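Side-chain contacts in SA0254 protein (PDB 2OOI), which is of unknown function but, judging by its UTRA domain, is probably the effector-sensing part of a GntR-type transcriptional regulator: residues 31-35 with 36-40; 69-72 with 73-76; 88-91 with 92-96. All coordinates share one frame; numbering follows the deposited sequence.

Contact 1 of 3, residues 31-35 with 36-40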
ATOM      1  N   ALA B  31      22.139 -23.449   5.879  1.00 48.29           N
ATOM      2  CA  ALA B  31      21.886 -24.746   5.205  1.00 49.06           C
ATOM      3  C   ALA B  31      20.452 -25.174   5.462  1.00 50.22           C
ATOM      4  O   ALA B  31      19.856 -25.817   4.602  1.00 51.36           O
ATOM      5  CB  ALA B  31      22.826 -25.798   5.624  1.00 47.55           C
ATOM      6  N   THR B  32      19.868 -24.783   6.598  1.00 50.96           N
ATOM      7  CA  THR B  32      18.461 -25.112   6.840  1.00 51.63           C
ATOM      8  C   THR B  32      17.554 -23.895   7.027  1.00 52.14           C
ATOM      9  O   THR B  32      17.492 -23.297   8.101  1.00 52.59           O
ATOM     10  CB  THR B  32      18.283 -26.072   8.031  1.00 51.72           C
ATOM     11  OG1 THR B  32      19.042 -27.250   7.785  1.00 52.27           O
ATOM     12  CG2 THR B  32      16.808 -26.443   8.200  1.00 51.25           C
ATOM     13  N   PRO B  33      16.821 -23.547   5.986  1.00 52.80           N
ATOM     14  CA  PRO B  33      15.896 -22.439   6.038  1.00 53.52           C
ATOM     15  C   PRO B  33      14.703 -22.672   6.963  1.00 54.09           C
ATOM     16  O   PRO B  33      14.278 -23.785   7.142  1.00 54.67           O
ATOM     17  CB  PRO B  33      15.391 -22.345   4.591  1.00 54.15           C
ATOM     18  CG  PRO B  33      15.575 -23.675   4.029  1.00 53.86           C
ATOM     19  CD  PRO B  33      16.831 -24.192   4.668  1.00 53.30           C
ATOM     20  N   PRO B  34      14.143 -21.610   7.535  1.00 54.47           N
ATOM     21  CA  PRO B  34      12.960 -21.815   8.364  1.00 54.22           C
ATOM     22  C   PRO B  34      11.831 -22.485   7.606  1.00 54.51           C
ATOM     23  O   PRO B  34      11.818 -22.462   6.379  1.00 54.54           O
ATOM     24  CB  PRO B  34      12.540 -20.388   8.739  1.00 53.88           C
ATOM     25  CG  PRO B  34      13.718 -19.561   8.557  1.00 54.11           C
ATOM     26  CD  PRO B  34      14.559 -20.198   7.489  1.00 54.11           C
ATOM     27  N   LYS B  35      10.887 -23.053   8.355  1.00 55.08           N
ATOM     28  CA  LYS B  35       9.745 -23.751   7.795  1.00 54.79           C
ATOM     29  C   LYS B  35       9.010 -22.897   6.780  1.00 55.08           C
ATOM     30  O   LYS B  35       8.762 -23.356   5.672  1.00 56.14           O
ATOM     31  CB  LYS B  35       8.755 -24.162   8.888  1.00 55.24           C
ATOM     32  CG  LYS B  35       7.299 -24.363   8.378  1.00 55.55           C
ATOM     33  CD  LYS B  35       6.406 -24.965   9.445  1.00 56.14           C
ATOM     34  CE  LYS B  35       5.333 -25.886   8.878  1.00 56.79           C
ATOM     35  NZ  LYS B  35       4.229 -26.026   9.893  1.00 57.84           N
ATOM     36  N   SER B  36       8.622 -21.677   7.134  1.00 54.10           N
ATOM     37  CA  SER B  36       7.805 -20.921   6.212  1.00 53.70           C
ATOM     38  C   SER B  36       8.618 -20.449   5.043  1.00 53.62           C
ATOM     39  O   SER B  36       8.056 -20.131   4.005  1.00 54.43           O
ATOM     40  CB  SER B  36       7.136 -19.722   6.874  1.00 53.41           C
ATOM     41  OG  SER B  36       8.046 -18.672   6.956  1.00 53.21           O
ATOM     42  N   VAL B  37       9.931 -20.380   5.196  1.00 53.22           N
ATOM     43  CA  VAL B  37      10.762 -20.027   4.066  1.00 53.37           C
ATOM     44  C   VAL B  37      10.865 -21.216   3.087  1.00 53.99           C
ATOM     45  O   VAL B  37      10.907 -21.008   1.879  1.00 53.62           O
ATOM     46  CB  VAL B  37      12.143 -19.454   4.513  1.00 53.22           C
ATOM     47  CG1 VAL B  37      13.135 -19.446   3.359  1.00 51.06           C
ATOM     48  CG2 VAL B  37      11.969 -18.041   5.114  1.00 49.22           C
ATOM     49  N   GLN B  38      10.856 -22.453   3.591  1.00 54.96           N
ATOM     50  CA  GLN B  38      10.811 -23.624   2.708  1.00 56.02           C
ATOM     51  C   GLN B  38       9.532 -23.622   1.939  1.00 56.56           C
ATOM     52  O   GLN B  38       9.535 -23.778   0.730  1.00 56.83           O
ATOM     53  CB  GLN B  38      10.887 -24.945   3.468  1.00 56.15           C
ATOM     54  CG  GLN B  38      12.170 -25.093   4.192  1.00 57.95           C
ATOM     55  CD  GLN B  38      12.358 -26.438   4.879  1.00 59.11           C
ATOM     56  OE1 GLN B  38      13.475 -26.705   5.400  1.00 63.69           O
ATOM     57  NE2 GLN B  38      11.298 -27.294   4.895  1.00 60.12           N
ATOM     58  N   ASP B  39       8.433 -23.470   2.663  1.00 57.71           N
ATOM     59  CA  ASP B  39       7.141 -23.436   2.057  1.00 58.02           C
ATOM     60  C   ASP B  39       7.237 -22.407   0.970  1.00 58.22           C
ATOM     61  O   ASP B  39       7.114 -22.726  -0.200  1.00 58.61           O
ATOM     62  CB  ASP B  39       6.079 -23.036   3.066  1.00 58.39           C
ATOM     63  CG  ASP B  39       4.678 -23.168   2.512  1.00 59.87           C
ATOM     64  OD1 ASP B  39       4.516 -23.561   1.321  1.00 65.28           O
ATOM     65  OD2 ASP B  39       3.729 -22.895   3.275  1.00 65.62           O
ATOM     66  N   GLU B  40       7.542 -21.184   1.369  1.00 58.30           N
ATOM     67  CA  GLU B  40       7.384 -20.034   0.508  1.00 58.61           C
ATOM     68  C   GLU B  40       8.359 -20.020  -0.669  1.00 57.96           C
ATOM     69  O   GLU B  40       7.980 -19.664  -1.771  1.00 57.85           O
ATOM     70  CB  GLU B  40       7.523 -18.744   1.332  1.00 58.10           C
ATOM     71  CG  GLU B  40       7.167 -17.519   0.570  1.00 59.23           C
ATOM     72  CD  GLU B  40       7.575 -16.245   1.276  1.00 61.93           C
ATOM     73  OE1 GLU B  40       8.075 -16.306   2.425  1.00 68.05           O
ATOM     74  OE2 GLU B  40       7.402 -15.161   0.680  1.00 67.28           O
TER

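Contact 2 of 3, residues 69-72 with 73-76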
ATOM      1  N   TYR B  69      15.115 -13.429   2.844  1.00 46.92           N
ATOM      2  CA  TYR B  69      15.718 -14.705   2.544  1.00 46.71           C
ATOM      3  C   TYR B  69      15.842 -14.897   1.046  1.00 46.33           C
ATOM      4  O   TYR B  69      14.868 -14.688   0.323  1.00 46.00           O
ATOM      5  CB  TYR B  69      14.887 -15.860   3.106  1.00 46.00           C
ATOM      6  CG  TYR B  69      14.730 -15.862   4.609  1.00 45.55           C
ATOM      7  CD1 TYR B  69      13.719 -15.100   5.235  1.00 45.18           C
ATOM      8  CD2 TYR B  69      15.549 -16.646   5.402  1.00 43.17           C
ATOM      9  CE1 TYR B  69      13.546 -15.127   6.608  1.00 44.39           C
ATOM     10  CE2 TYR B  69      15.389 -16.676   6.774  1.00 44.60           C
ATOM     11  CZ  TYR B  69      14.393 -15.915   7.373  1.00 45.25           C
ATOM     12  OH  TYR B  69      14.248 -15.963   8.728  1.00 44.78           O
ATOM     13  N   TYR B  70      17.021 -15.349   0.610  1.00 46.14           N
ATOM     14  CA  TYR B  70      17.319 -15.591  -0.792  1.00 46.31           C
ATOM     15  C   TYR B  70      17.688 -17.041  -1.084  1.00 46.26           C
ATOM     16  O   TYR B  70      18.509 -17.625  -0.389  1.00 45.78           O
ATOM     17  CB  TYR B  70      18.513 -14.752  -1.175  1.00 46.63           C
ATOM     18  CG  TYR B  70      18.256 -13.280  -1.130  1.00 46.42           C
ATOM     19  CD1 TYR B  70      17.690 -12.641  -2.213  1.00 47.29           C
ATOM     20  CD2 TYR B  70      18.604 -12.524  -0.024  1.00 46.46           C
ATOM     21  CE1 TYR B  70      17.460 -11.301  -2.207  1.00 48.15           C
ATOM     22  CE2 TYR B  70      18.373 -11.176   0.002  1.00 47.11           C
ATOM     23  CZ  TYR B  70      17.811 -10.579  -1.100  1.00 47.90           C
ATOM     24  OH  TYR B  70      17.586  -9.257  -1.114  1.00 48.49           O
ATOM     25  N   HIS B  71      17.132 -17.597  -2.147  1.00 46.56           N
ATOM     26  CA  HIS B  71      17.470 -18.949  -2.584  1.00 47.23           C
ATOM     27  C   HIS B  71      18.855 -18.972  -3.254  1.00 47.75           C
ATOM     28  O   HIS B  71      19.057 -18.396  -4.328  1.00 48.09           O
ATOM     29  CB  HIS B  71      16.345 -19.490  -3.497  1.00 47.12           C
ATOM     30  CG  HIS B  71      16.487 -20.930  -3.882  1.00 47.27           C
ATOM     31  ND1 HIS B  71      15.689 -21.521  -4.836  1.00 46.75           N
ATOM     32  CD2 HIS B  71      17.354 -21.888  -3.471  1.00 48.98           C
ATOM     33  CE1 HIS B  71      16.047 -22.782  -4.986  1.00 47.25           C
ATOM     34  NE2 HIS B  71      17.059 -23.030  -4.174  1.00 47.92           N
ATOM     35  N   LYS B  72      19.805 -19.642  -2.609  1.00 48.73           N
ATOM     36  CA  LYS B  72      21.201 -19.583  -3.029  1.00 49.34           C
ATOM     37  C   LYS B  72      21.374 -20.121  -4.446  1.00 50.25           C
ATOM     38  O   LYS B  72      22.130 -19.567  -5.244  1.00 50.24           O
ATOM     39  CB  LYS B  72      22.087 -20.363  -2.058  1.00 49.49           C
ATOM     40  CG  LYS B  72      23.573 -20.267  -2.358  1.00 49.41           C
ATOM     41  CD  LYS B  72      24.385 -21.147  -1.423  1.00 51.67           C
ATOM     42  CE  LYS B  72      25.871 -21.055  -1.729  1.00 52.37           C
ATOM     43  NZ  LYS B  72      26.640 -22.161  -1.093  1.00 55.35           N
ATOM     44  N   GLU B  73      20.667 -21.204  -4.750  1.00 51.29           N
ATOM     45  CA  GLU B  73      20.768 -21.853  -6.053  1.00 51.07           C
ATOM     46  C   GLU B  73      20.364 -20.933  -7.207  1.00 50.94           C
ATOM     47  O   GLU B  73      20.997 -20.971  -8.262  1.00 52.17           O
ATOM     48  CB  GLU B  73      19.928 -23.135  -6.062  1.00 52.10           C
ATOM     49  CG  GLU B  73      19.922 -23.911  -7.375  1.00 54.16           C
ATOM     50  CD  GLU B  73      21.305 -24.380  -7.803  1.00 60.57           C
ATOM     51  OE1 GLU B  73      22.109 -24.741  -6.909  1.00 65.42           O
ATOM     52  OE2 GLU B  73      21.583 -24.397  -9.033  1.00 63.31           O
ATOM     53  N   ILE B  74      19.347 -20.106  -7.018  1.00 49.62           N
ATOM     54  CA  ILE B  74      18.913 -19.193  -8.066  1.00 49.51           C
ATOM     55  C   ILE B  74      19.770 -17.930  -8.108  1.00 49.06           C
ATOM     56  O   ILE B  74      20.211 -17.495  -9.155  1.00 48.53           O
ATOM     57  CB  ILE B  74      17.431 -18.824  -7.871  1.00 49.64           C
ATOM     58  CG1 ILE B  74      16.576 -20.071  -8.131  1.00 48.86           C
ATOM     59  CG2 ILE B  74      17.028 -17.655  -8.781  1.00 48.32           C
ATOM     60  CD1 ILE B  74      15.147 -19.906  -7.733  1.00 49.98           C
ATOM     61  N   VAL B  75      20.012 -17.362  -6.944  1.00 49.15           N
ATOM     62  CA  VAL B  75      20.767 -16.117  -6.802  1.00 49.20           C
ATOM     63  C   VAL B  75      22.280 -16.331  -7.028  1.00 49.34           C
ATOM     64  O   VAL B  75      23.022 -15.383  -7.312  1.00 48.19           O
ATOM     65  CB  VAL B  75      20.444 -15.516  -5.386  1.00 49.48           C
ATOM     66  CG1 VAL B  75      21.592 -14.772  -4.806  1.00 50.79           C
ATOM     67  CG2 VAL B  75      19.167 -14.657  -5.429  1.00 46.99           C
ATOM     68  N   LYS B  76      22.724 -17.589  -6.866  1.00 50.23           N
ATOM     69  CA  LYS B  76      24.078 -18.066  -7.201  1.00 50.37           C
ATOM     70  C   LYS B  76      25.081 -17.709  -6.128  1.00 50.83           C
ATOM     71  O   LYS B  76      25.847 -18.581  -5.684  1.00 51.57           O
ATOM     72  CB  LYS B  76      24.592 -17.522  -8.535  1.00 50.84           C
ATOM     73  CG  LYS B  76      23.863 -18.012  -9.768  1.00 51.57           C
ATOM     74  CD  LYS B  76      24.446 -17.437 -11.026  1.00 53.43           C
ATOM     75  CE  LYS B  76      23.702 -17.921 -12.243  1.00 54.29           C
ATOM     76  NZ  LYS B  76      24.278 -17.336 -13.490  1.00 55.39           N
TER

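Contact 3 of 3, residues 88-91 with 92-96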
ATOM      1  N   PHE B  88      19.269  -5.833  -6.062  1.00 54.68           N
ATOM      2  CA  PHE B  88      18.598  -6.078  -7.323  1.00 55.49           C
ATOM      3  C   PHE B  88      19.423  -5.680  -8.574  1.00 55.48           C
ATOM      4  O   PHE B  88      19.289  -6.323  -9.619  1.00 55.43           O
ATOM      5  CB  PHE B  88      17.155  -5.512  -7.255  1.00 56.89           C
ATOM      6  CG  PHE B  88      16.294  -6.285  -6.254  1.00 59.16           C
ATOM      7  CD1 PHE B  88      15.673  -7.512  -6.633  1.00 60.36           C
ATOM      8  CD2 PHE B  88      15.996  -5.761  -5.007  1.00 60.21           C
ATOM      9  CE1 PHE B  88      14.825  -8.210  -5.777  1.00 58.85           C
ATOM     10  CE2 PHE B  88      15.152  -6.463  -4.143  1.00 60.62           C
ATOM     11  CZ  PHE B  88      14.553  -7.698  -4.543  1.00 59.91           C
ATOM     12  N   ASP B  89      20.303  -4.679  -8.461  1.00 54.98           N
ATOM     13  CA  ASP B  89      21.204  -4.341  -9.562  1.00 54.85           C
ATOM     14  C   ASP B  89      22.217  -5.441  -9.728  1.00 54.00           C
ATOM     15  O   ASP B  89      22.510  -5.844 -10.848  1.00 53.94           O
ATOM     16  CB  ASP B  89      21.966  -3.012  -9.342  1.00 55.65           C
ATOM     17  CG  ASP B  89      21.057  -1.795  -9.346  1.00 57.94           C
ATOM     18  OD1 ASP B  89      19.876  -1.896  -9.780  1.00 60.81           O
ATOM     19  OD2 ASP B  89      21.535  -0.724  -8.904  1.00 61.33           O
ATOM     20  N   TYR B  90      22.772  -5.906  -8.612  1.00 52.86           N
ATOM     21  CA  TYR B  90      23.698  -7.033  -8.648  1.00 52.68           C
ATOM     22  C   TYR B  90      23.028  -8.218  -9.323  1.00 52.13           C
ATOM     23  O   TYR B  90      23.577  -8.817 -10.257  1.00 52.03           O
ATOM     24  CB  TYR B  90      24.154  -7.393  -7.238  1.00 51.99           C
ATOM     25  CG  TYR B  90      24.900  -8.709  -7.090  1.00 52.44           C
ATOM     26  CD1 TYR B  90      24.233  -9.860  -6.666  1.00 50.75           C
ATOM     27  CD2 TYR B  90      26.282  -8.802  -7.318  1.00 52.41           C
ATOM     28  CE1 TYR B  90      24.900 -11.052  -6.502  1.00 50.32           C
ATOM     29  CE2 TYR B  90      26.966 -10.022  -7.148  1.00 51.00           C
ATOM     30  CZ  TYR B  90      26.259 -11.139  -6.742  1.00 50.72           C
ATOM     31  OH  TYR B  90      26.884 -12.358  -6.560  1.00 51.13           O
ATOM     32  N   LEU B  91      21.820  -8.528  -8.875  1.00 51.52           N
ATOM     33  CA  LEU B  91      21.107  -9.658  -9.421  1.00 51.55           C
ATOM     34  C   LEU B  91      20.939  -9.546 -10.938  1.00 51.93           C
ATOM     35  O   LEU B  91      21.182 -10.504 -11.647  1.00 52.11           O
ATOM     36  CB  LEU B  91      19.774  -9.848  -8.696  1.00 51.41           C
ATOM     37  CG  LEU B  91      19.739 -10.220  -7.201  1.00 50.25           C
ATOM     38  CD1 LEU B  91      18.343 -10.246  -6.590  1.00 49.62           C
ATOM     39  CD2 LEU B  91      20.458 -11.498  -6.945  1.00 49.29           C
ATOM     40  N   GLU B  92      20.557  -8.383 -11.449  1.00 52.76           N
ATOM     41  CA  GLU B  92      20.383  -8.219 -12.907  1.00 53.33           C
ATOM     42  C   GLU B  92      21.681  -7.932 -13.662  1.00 52.99           C
ATOM     43  O   GLU B  92      21.921  -8.515 -14.705  1.00 53.17           O
ATOM     44  CB  GLU B  92      19.371  -7.125 -13.228  1.00 53.27           C
ATOM     45  CG  GLU B  92      17.961  -7.470 -12.829  1.00 54.80           C
ATOM     46  CD  GLU B  92      16.971  -6.329 -13.114  1.00 56.20           C
ATOM     47  OE1 GLU B  92      17.433  -5.258 -13.589  1.00 58.31           O
ATOM     48  OE2 GLU B  92      15.742  -6.494 -12.843  1.00 60.92           O
ATOM     49  N   SER B  93      22.511  -7.036 -13.145  1.00 52.84           N
ATOM     50  CA  SER B  93      23.735  -6.652 -13.842  1.00 52.78           C
ATOM     51  C   SER B  93      24.799  -7.729 -13.792  1.00 52.55           C
ATOM     52  O   SER B  93      25.393  -8.036 -14.806  1.00 52.93           O
ATOM     53  CB  SER B  93      24.309  -5.358 -13.269  1.00 52.83           C
ATOM     54  OG  SER B  93      23.286  -4.378 -13.138  1.00 54.75           O
ATOM     55  N   ASN B  94      25.053  -8.293 -12.615  1.00 52.29           N
ATOM     56  CA  ASN B  94      26.132  -9.267 -12.460  1.00 51.86           C
ATOM     57  C   ASN B  94      25.654 -10.685 -12.653  1.00 51.51           C
ATOM     58  O   ASN B  94      26.152 -11.394 -13.507  1.00 51.58           O
ATOM     59  CB  ASN B  94      26.780  -9.155 -11.090  1.00 51.75           C
ATOM     60  CG  ASN B  94      27.259  -7.767 -10.793  1.00 51.88           C
ATOM     61  OD1 ASN B  94      26.518  -6.790 -10.950  1.00 50.31           O
ATOM     62  ND2 ASN B  94      28.507  -7.663 -10.335  1.00 52.92           N
ATOM     63  N   MET B  95      24.689 -11.099 -11.846  1.00 51.50           N
ATOM     64  CA  MET B  95      24.175 -12.464 -11.916  1.00 51.66           C
ATOM     65  C   MET B  95      23.250 -12.667 -13.119  1.00 52.26           C
ATOM     66  O   MET B  95      22.801 -13.787 -13.355  1.00 52.64           O
ATOM     67  CB  MET B  95      23.421 -12.853 -10.631  1.00 50.34           C
ATOM     68  CG  MET B  95      24.272 -12.979  -9.375  1.00 47.53           C
ATOM     69  SD  MET B  95      25.760 -14.004  -9.462  1.00 36.26           S
ATOM     70  CE  MET B  95      26.881 -12.767 -10.034  1.00 36.98           C
ATOM     71  N   LYS B  96      22.964 -11.611 -13.880  1.00 53.15           N
ATOM     72  CA  LYS B  96      22.085 -11.725 -15.041  1.00 53.98           C
ATOM     73  C   LYS B  96      20.789 -12.511 -14.754  1.00 54.45           C
ATOM     74  O   LYS B  96      20.316 -13.270 -15.597  1.00 54.26           O
ATOM     75  CB  LYS B  96      22.850 -12.350 -16.208  1.00 54.47           C
ATOM     76  CG  LYS B  96      23.392 -11.323 -17.199  1.00 56.42           C
ATOM     77  CD  LYS B  96      24.455 -10.417 -16.578  1.00 57.87           C
ATOM     78  CE  LYS B  96      25.405  -9.860 -17.640  1.00 57.17           C
ATOM     79  NZ  LYS B  96      24.667  -9.081 -18.683  1.00 58.60           N
TER

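Contact 1 of 3, residues 31-35 with 36-40
The N-terminal start of helix 35-41, reached from strand 20-30 through the loop 31-34, is built on two consecutive prolines, P33 and P34, whose rings pack against Q38 and V37 of the first helical turn. P34 occupies the N-cap position. Its carbonyl O takes the first i to i+4 bond of the helix, from Q38 N at 2.9 Å, and the N of V37 adds a weak second bond to the same oxygen. The next step of the helix follows with D39 N to K35 O, 3.0 Å long and almost straight at 175°.

The side chains pair differently: P34 with V37, P33 with Q38. P34 and V37 lie side by side and point the same way, with P34 CD 3.9 Å from V37 CB. The two V37 methyls divide the prolines between them: CG1, placed anti to the backbone N (chi1 164°), reaches P33 CB at 3.9 Å, while CG2 stays beside the P34 ring at CD and CG. Q38 runs out extended beyond CG and crosses the P33 ring at about a right angle, its CG 3.7 Å from P33 CG. Its amide OE1 comes 3.5 Å from P33 O, but as modelled these are two acceptors and make no bond.

Neighbouring parts of the fold add to the packing. Y69 of strand 61-71 touches P34 and V37, and L43 and A45 meet P33 and Q38. E40, one turn into the helix, has its carboxylate hydrogen-bonded to T133, H131 and S144 of the sheet strands. A short helix that starts directly after a proline at the N-cap position, and meets the antiparallel sheet through V37 and E40, fits the alpha+beta architecture of a UTRA domain.

Contact 2 of 3, residues 69-72 with 73-76
H71, the N-cap residue where strand 61-71 turns directly into helix 72-75, sets its imidazole against both E73 and I74 of the first turn. Its CG lies anti to the backbone N (chi1 -173°), which swings the ring forward alongside the new helix. H71 and E73 then run side by side in the same direction. The E73 methylene CB sits 3.4 Å from H71 NE2, approaching the ring obliquely, whereas the carboxylate leads outward with its plane turned 65° from that of the imidazole. I74 instead crosses H71 at about a right angle: its backbone N lies over one ring face, and its CD1 methyl comes 3.4 Å from H71 ND1. Beyond this strand-to-helix corner, I74 also touches L97 and F142.

On another side of the corner Y70 and V75 meet at a slant, an apolar contact of 4.1 Å between Y70 CD1 and V75 CG2. Both are buried, V75 additionally against F142 and L91, and a bound zinc ion lies about 6 Å from the Y70 side chain. K72 is fully extended, and its NZ forms a salt bridge with E29 of strand 20-30.

The backbone bonds run alongside. H71 O accepts a weak bond from I74 N and a nearly straight one from V75 N, so this oxygen starts the helical bonding. K76 leaves the helix with positive phi after a single turn, and its N is hydrogen-bonded to K72 O at 2.6 Å.

Contact 3 of 3, residues 88-91 with 92-96
Y90 and M95, five residues apart, meet where the last turn of helix 87-94 widens into a pi-type turn. Among the backbone bonds, Y90 O accepts two here. The bond from N94 N to Y90 O, 2.8 Å long, is the ordinary helical step. The bond from M95 N to Y90 O, 3.0 Å long, is the longer step that defines the wide turn. E92 N to F88 O, two residues earlier, is a regular helical bond. K96 then leaves the helix with positive phi.

A side chain joins the polar network at D89 O, which takes the N of S93 and also the hydroxyl of the same residue. S93 OG turns back beside its own backbone N to reach D89 O at 2.8 Å, approaching from above the carbonyl plane.

N94 and M95 both approach the Y90 ring from the same side of its plane. N94 crosses the tyrosine at about a right angle, its CG 3.8 Å from Y90 CD2, with amide and ring planes 35° apart. M95 makes a Met-aromatic contact: its SD is 4.8 Å from the ring centroid, in a direction 46° off the ring normal, hence oblique. Bends at chi2 and chi3 fold the thioether back toward the phenol. Y90 OH itself is hydrogen-bonded to Y77 O, which ties down the outer end of the ring.

Apart from this cluster, F88, near the N-terminal end of helix 87-94, meets F134, and a bound zinc ion lies about 3 Å from its side chain. Along the M95 chain, CG comes 3.5 Å from Y90 CE1 and the methyl CE reaches Y90 OH at the same separation.

Overall arrangement
From the N terminus, the three contacts follow in series, none nested in or crossing another, and each closes a local turn at a helix end. Contact 1 turns the chain from strand 20-30 into helix 35-41, contact 2 takes strand 61-71 into helix 72-75, and contact 3 ends helix 87-94 ahead of strand 99-110. Contact 2 is the middle link: its Y69 packs on P34 and V37 of contact 1, while V75 and K76 meet L91 and M95 of contact 3. Contacts 1 and 3 do not touch, their nearest atoms being about 12 Å apart. Contacts 1 and 2 thus lead from sheet strands into helices, and contact 3 packs on contact 2.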